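Local coordinates for hypothetical protein Atu2327 (Agrobacterium tumefaciens, PDB 2O8I) that is of unknown function but probably decarboxylates OHCU, a uric acid breakdown product, to allantoin, at residues A[51-56]-A[141-146]; A[22-27]-A[45-50]. One frame throughout, in Å; residues are numbered along the deposited sequence.

Contact 1 (A[51-56]-A[141-146]); sequences ASEAER and QEFATA
Phe143 reaches across from helix 139-161 to Glu53 and Arg56 at the start of helix 53-62. This is a helix-helix contact at the surface of an all-helical fold, and helix 53-62 opens with a capping box. Along 141-146, Glu142 OE1 turns to other helices, with a salt bridge to Arg134 and a hydrogen bond to Tyr107. Phe143 comes next and is the one residue of its segment to touch 51-56. Its CG lies anti to the backbone N (chi1 -166°), and the ring extends toward helix 53-62, where it also packs on Leu57 and Leu60. The outer corner of the ring does the touching. CE2 lies 3.4 Å from Glu53 OE1, with the carboxylate and ring planes 67° apart. CZ lies 4.1 Å from Arg56 CB. Further along, Ala146 packs on Leu60 and continues the interface. In 51-56, Ser52 is the N-cap, and its OG accepts from Glu55 N at 3.1 Å. Ser52 N returns a bond to Glu55 OE1 at 2.9 Å, on the anti side, 28° out of the carboxylate plane. The Glu53 chain bends at chi2, and its other oxygen, OE2, forms a salt bridge with Arg56 NE at 2.9 Å.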
loop_
_atom_site.group_PDB
_atom_site.type_symbol
_atom_site.label_atom_id
_atom_site.label_comp_id
_atom_site.label_asym_id
_atom_site.label_seq_id
_atom_site.Cartn_x
_atom_site.Cartn_y
_atom_site.Cartn_z
ATOM N N ALA A 51 -6.390 -9.804 20.182
ATOM C CA ALA A 51 -7.292 -8.700 19.874
ATOM C C ALA A 51 -8.703 -9.262 19.758
ATOM O O ALA A 51 -8.863 -10.457 19.552
ATOM C CB ALA A 51 -6.865 -8.062 18.573
ATOM N N SER A 52 -9.723 -8.423 19.894
ATOM C CA SER A 52 -11.103 -8.905 19.877
ATOM C C SER A 52 -11.366 -9.438 18.469
ATOM O O SER A 52 -10.602 -9.119 17.552
ATOM C CB SER A 52 -12.069 -7.765 20.252
ATOM O OG SER A 52 -12.073 -6.712 19.281
ATOM N N GLU A 53 -12.406 -10.260 18.276
ATOM C CA GLU A 53 -12.773 -10.642 16.889
ATOM C C GLU A 53 -13.142 -9.422 16.016
ATOM O O GLU A 53 -12.774 -9.386 14.846
ATOM C CB GLU A 53 -13.849 -11.750 16.810
ATOM C CG GLU A 53 -13.414 -13.210 17.241
ATOM C CD GLU A 53 -12.073 -13.708 16.630
ATOM O OE1 GLU A 53 -12.069 -14.602 15.746
ATOM O OE2 GLU A 53 -11.014 -13.211 17.062
ATOM N N ALA A 54 -13.831 -8.422 16.576
ATOM C CA ALA A 54 -14.086 -7.174 15.832
ATOM C C ALA A 54 -12.774 -6.537 15.347
ATOM O O ALA A 54 -12.676 -6.104 14.200
ATOM C CB ALA A 54 -14.882 -6.161 16.680
ATOM N N GLU A 55 -11.777 -6.483 16.235
ATOM C CA GLU A 55 -10.511 -5.835 15.910
ATOM C C GLU A 55 -9.776 -6.582 14.804
ATOM O O GLU A 55 -9.313 -5.958 13.845
ATOM C CB GLU A 55 -9.639 -5.649 17.164
ATOM C CG GLU A 55 -10.184 -4.592 18.154
ATOM C CD GLU A 55 -9.431 -4.591 19.505
ATOM O OE1 GLU A 55 -8.902 -5.672 19.909
ATOM O OE2 GLU A 55 -9.367 -3.508 20.156
ATOM N N ARG A 56 -9.711 -7.906 14.913
ATOM C CA ARG A 56 -9.154 -8.741 13.866
ATOM C C ARG A 56 -9.898 -8.553 12.529
ATOM O O ARG A 56 -9.271 -8.460 11.450
ATOM C CB ARG A 56 -9.126 -10.198 14.309
ATOM C CG ARG A 56 -8.142 -10.420 15.462
ATOM C CD ARG A 56 -8.440 -11.666 16.336
ATOM N NE ARG A 56 -8.515 -12.909 15.563
ATOM C CZ ARG A 56 -7.469 -13.567 15.056
ATOM N NH1 ARG A 56 -6.224 -13.127 15.224
ATOM N NH2 ARG A 56 -7.670 -14.674 14.351
ATOM N N GLN A 141 -14.094 -20.535 7.770
ATOM C CA GLN A 141 -12.871 -21.053 7.138
ATOM C C GLN A 141 -12.014 -19.922 6.560
ATOM O O GLN A 141 -10.810 -19.845 6.852
ATOM C CB GLN A 141 -13.185 -22.056 6.043
ATOM C CG GLN A 141 -14.069 -23.199 6.473
ATOM C CD GLN A 141 -14.576 -24.009 5.278
ATOM O OE1 GLN A 141 -15.313 -23.517 4.404
ATOM N NE2 GLN A 141 -14.169 -25.259 5.232
ATOM N N GLU A 142 -12.640 -19.041 5.777
ATOM C CA GLU A 142 -11.979 -17.859 5.216
ATOM C C GLU A 142 -11.435 -16.889 6.246
ATOM O O GLU A 142 -10.478 -16.166 5.988
ATOM C CB GLU A 142 -12.901 -17.089 4.288
ATOM C CG GLU A 142 -12.975 -17.725 3.015
ATOM C CD GLU A 142 -11.606 -18.015 2.447
ATOM O OE1 GLU A 142 -10.958 -17.036 1.976
ATOM O OE2 GLU A 142 -11.222 -19.230 2.453
ATOM N N PHE A 143 -12.058 -16.846 7.402
ATOM C CA PHE A 143 -11.557 -15.991 8.439
ATOM C C PHE A 143 -10.297 -16.622 9.008
ATOM O O PHE A 143 -9.311 -15.924 9.223
ATOM C CB PHE A 143 -12.609 -15.774 9.506
ATOM C CG PHE A 143 -12.295 -14.665 10.435
ATOM C CD1 PHE A 143 -12.689 -13.374 10.136
ATOM C CD2 PHE A 143 -11.631 -14.918 11.630
ATOM C CE1 PHE A 143 -12.418 -12.320 11.000
ATOM C CE2 PHE A 143 -11.338 -13.882 12.499
ATOM C CZ PHE A 143 -11.738 -12.568 12.189
ATOM N N ALA A 144 -10.302 -17.939 9.195
ATOM C CA ALA A 144 -9.075 -18.633 9.579
ATOM C C ALA A 144 -7.956 -18.419 8.527
ATOM O O ALA A 144 -6.863 -18.000 8.874
ATOM C CB ALA A 144 -9.333 -20.141 9.828
ATOM N N THR A 145 -8.246 -18.682 7.253
ATOM C CA THR A 145 -7.264 -18.519 6.183
ATOM C C THR A 145 -6.743 -17.081 6.071
ATOM O O THR A 145 -5.527 -16.887 6.049
ATOM C CB THR A 145 -7.841 -18.978 4.838
ATOM O OG1 THR A 145 -8.086 -20.359 4.924
ATOM C CG2 THR A 145 -6.874 -18.781 3.681
ATOM N N ALA A 146 -7.653 -16.097 6.012
ATOM C CA ALA A 146 -7.291 -14.688 5.828
ATOM C C ALA A 146 -6.418 -14.205 6.946
ATOM O O ALA A 146 -5.421 -13.570 6.684
ATOM C CB ALA A 146 -8.503 -13.810 5.712
#

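Contact 2 (A[22-27]-A[45-50]); sequences AERAYD and CAQFRV
Gln47 on helix 37-50 packs against Arg24 and Ala25 on helix 19-27. Van der Waals contact carries the pairing. The backbones come close, with the CA atoms of Ala25 and Gln47 6.3 Å apart. The Gln47 chain bends at chi2 (-54°), which turns its amide over the Arg24 side-chain stem, with CD near Arg24 CB and Ala25 N. Its CG sits 3.5 Å from Ala25 N and 3.9 Å from Ala25 CB. The glutamine stem lies against the Ala25 methyl and backbone; Ala25 also touches Phe7 of helix 4-11. At the amide end, Gln47 NE2 lies 3.3 Å from Arg24 CB and 3.8 Å from Arg24 CD. Arg24 is extended from CG to NE, and its guanidinium plane stands 81° from the Gln47 amide plane. The guanidinium turns to a partner beyond this pair: NH2 makes a salt bridge with Glu55 OE2. On the far side of helix 37-50, Phe48 points away from helix 19-27 and packs on Thr147, Val150 and Glu151 of helix 139-161. Helix 37-50 is thus packed between helices 19-27 and 139-161, in the all-helical fold of the OHCU decarboxylase family.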
loop_
_atom_site.group_PDB
_atom_site.type_symbol
_atom_site.label_atom_id
_atom_site.label_comp_id
_atom_site.label_asym_id
_atom_site.label_seq_id
_atom_site.Cartn_x
_atom_site.Cartn_y
_atom_site.Cartn_z
ATOM N N ALA A 22 0.945 -2.378 17.138
ATOM C CA ALA A 22 2.298 -1.992 17.511
ATOM C C ALA A 22 2.300 -1.283 18.850
ATOM O O ALA A 22 3.234 -1.486 19.609
ATOM C CB ALA A 22 2.937 -1.130 16.430
ATOM N N GLU A 23 1.287 -0.451 19.133
ATOM C CA GLU A 23 1.136 0.223 20.442
ATOM C C GLU A 23 1.091 -0.819 21.572
ATOM O O GLU A 23 1.861 -0.748 22.537
ATOM C CB GLU A 23 -0.179 0.993 20.537
ATOM C CG GLU A 23 -0.495 1.984 19.455
ATOM C CD GLU A 23 -0.052 3.366 19.831
ATOM O OE1 GLU A 23 0.355 3.554 21.025
ATOM O OE2 GLU A 23 -0.092 4.273 18.942
ATOM N N ARG A 24 0.194 -1.791 21.458
ATOM C CA ARG A 24 0.068 -2.801 22.491
ATOM C C ARG A 24 1.310 -3.635 22.605
ATOM O O ARG A 24 1.732 -3.952 23.728
ATOM C CB ARG A 24 -1.103 -3.713 22.222
ATOM C CG ARG A 24 -2.407 -2.987 22.291
ATOM C CD ARG A 24 -3.542 -3.955 22.072
ATOM N NE ARG A 24 -4.760 -3.177 21.956
ATOM C CZ ARG A 24 -5.900 -3.647 21.472
ATOM N NH1 ARG A 24 -5.963 -4.902 21.022
ATOM N NH2 ARG A 24 -6.963 -2.835 21.416
ATOM N N ALA A 25 1.913 -4.012 21.472
ATOM C CA ALA A 25 3.194 -4.750 21.535
ATOM C C ALA A 25 4.224 -3.946 22.326
ATOM O O ALA A 25 5.047 -4.537 23.032
ATOM C CB ALA A 25 3.728 -5.070 20.166
ATOM N N TYR A 26 4.178 -2.616 22.197
ATOM C CA TYR A 26 5.168 -1.804 22.858
ATOM C C TYR A 26 4.947 -1.841 24.375
ATOM O O TYR A 26 5.915 -1.939 25.154
ATOM C CB TYR A 26 5.212 -0.356 22.330
ATOM C CG TYR A 26 6.467 0.376 22.835
ATOM C CD1 TYR A 26 6.476 1.047 24.088
ATOM C CD2 TYR A 26 7.652 0.350 22.113
ATOM C CE1 TYR A 26 7.607 1.695 24.553
ATOM C CE2 TYR A 26 8.817 1.000 22.593
ATOM C CZ TYR A 26 8.780 1.664 23.805
ATOM O OH TYR A 26 9.898 2.321 24.270
ATOM N N ASP A 27 3.670 -1.792 24.779
ATOM C CA ASP A 27 3.297 -1.871 26.180
ATOM C C ASP A 27 3.504 -3.251 26.773
ATOM O O ASP A 27 3.616 -3.369 27.992
ATOM C CB ASP A 27 1.888 -1.322 26.416
ATOM C CG ASP A 27 1.801 0.190 26.130
ATOM O OD1 ASP A 27 2.845 0.885 26.188
ATOM O OD2 ASP A 27 0.697 0.689 25.841
ATOM N N CYS A 45 2.298 -10.678 16.152
ATOM C CA CYS A 45 1.266 -11.717 16.067
ATOM C C CYS A 45 0.578 -11.947 17.404
ATOM O O CYS A 45 -0.652 -12.118 17.455
ATOM C CB CYS A 45 1.812 -13.024 15.507
ATOM S SG CYS A 45 2.237 -12.821 13.774
ATOM N N ALA A 46 1.354 -11.938 18.486
ATOM C CA ALA A 46 0.787 -12.104 19.805
ATOM C C ALA A 46 -0.337 -11.114 20.050
ATOM O O ALA A 46 -1.407 -11.509 20.513
ATOM C CB ALA A 46 1.847 -12.007 20.894
ATOM N N GLN A 47 -0.126 -9.842 19.738
ATOM C CA GLN A 47 -1.206 -8.880 19.903
ATOM C C GLN A 47 -2.359 -9.110 18.916
ATOM O O GLN A 47 -3.527 -8.836 19.238
ATOM C CB GLN A 47 -0.709 -7.452 19.763
ATOM C CG GLN A 47 0.354 -7.042 20.711
ATOM C CD GLN A 47 -0.028 -7.275 22.162
ATOM O OE1 GLN A 47 0.790 -7.739 22.935
ATOM N NE2 GLN A 47 -1.272 -6.955 22.532
ATOM N N PHE A 48 -2.041 -9.569 17.712
ATOM C CA PHE A 48 -3.063 -9.761 16.701
ATOM C C PHE A 48 -3.951 -10.908 17.141
ATOM O O PHE A 48 -5.168 -10.895 16.915
ATOM C CB PHE A 48 -2.391 -10.112 15.376
ATOM C CG PHE A 48 -3.335 -10.417 14.244
ATOM C CD1 PHE A 48 -4.355 -9.544 13.902
ATOM C CD2 PHE A 48 -3.161 -11.563 13.480
ATOM C CE1 PHE A 48 -5.194 -9.818 12.819
ATOM C CE2 PHE A 48 -3.994 -11.850 12.394
ATOM C CZ PHE A 48 -5.008 -10.980 12.062
ATOM N N ARG A 49 -3.338 -11.909 17.761
ATOM C CA ARG A 49 -4.080 -13.071 18.168
ATOM C C ARG A 49 -4.991 -12.819 19.348
ATOM O O ARG A 49 -5.954 -13.524 19.539
ATOM C CB ARG A 49 -3.129 -14.194 18.491
ATOM C CG ARG A 49 -2.900 -15.029 17.310
ATOM C CD ARG A 49 -1.509 -15.564 17.336
ATOM N NE ARG A 49 -1.249 -16.225 16.075
ATOM C CZ ARG A 49 -0.429 -17.251 15.918
ATOM N NH1 ARG A 49 0.230 -17.756 16.943
ATOM N NH2 ARG A 49 -0.286 -17.770 14.716
ATOM N N VAL A 50 -4.687 -11.806 20.130
ATOM C CA VAL A 50 -5.344 -11.603 21.401
ATOM C C VAL A 50 -6.348 -10.457 21.339
ATOM O O VAL A 50 -7.055 -10.186 22.295
ATOM C CB VAL A 50 -4.253 -11.442 22.507
ATOM C CG1 VAL A 50 -4.271 -10.059 23.191
ATOM C CG2 VAL A 50 -4.325 -12.619 23.475
#

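Overall arrangement
The two contacts follow one another along the chain, and their centres lie 15 Å apart. Helix 37-50 of contact 2 leads directly into helix 53-62 of contact 1. Two polar links join them. Glu55 OE2 forms a salt bridge with Arg24 NH2 at 2.8 Å, tying the capping box of contact 1 to helix 19-27. Arg56 NH1 lies 3.0 Å from Phe48 O, a probable hydrogen bond to the backbone of helix 37-50, and Arg56 also makes a cation-pi contact with Phe48. The same Arg56 NH1 packs on Arg49 CA at 3.6 Å. Helix 139-161, which supplies Phe143 to contact 1, also covers the other side of helix 37-50.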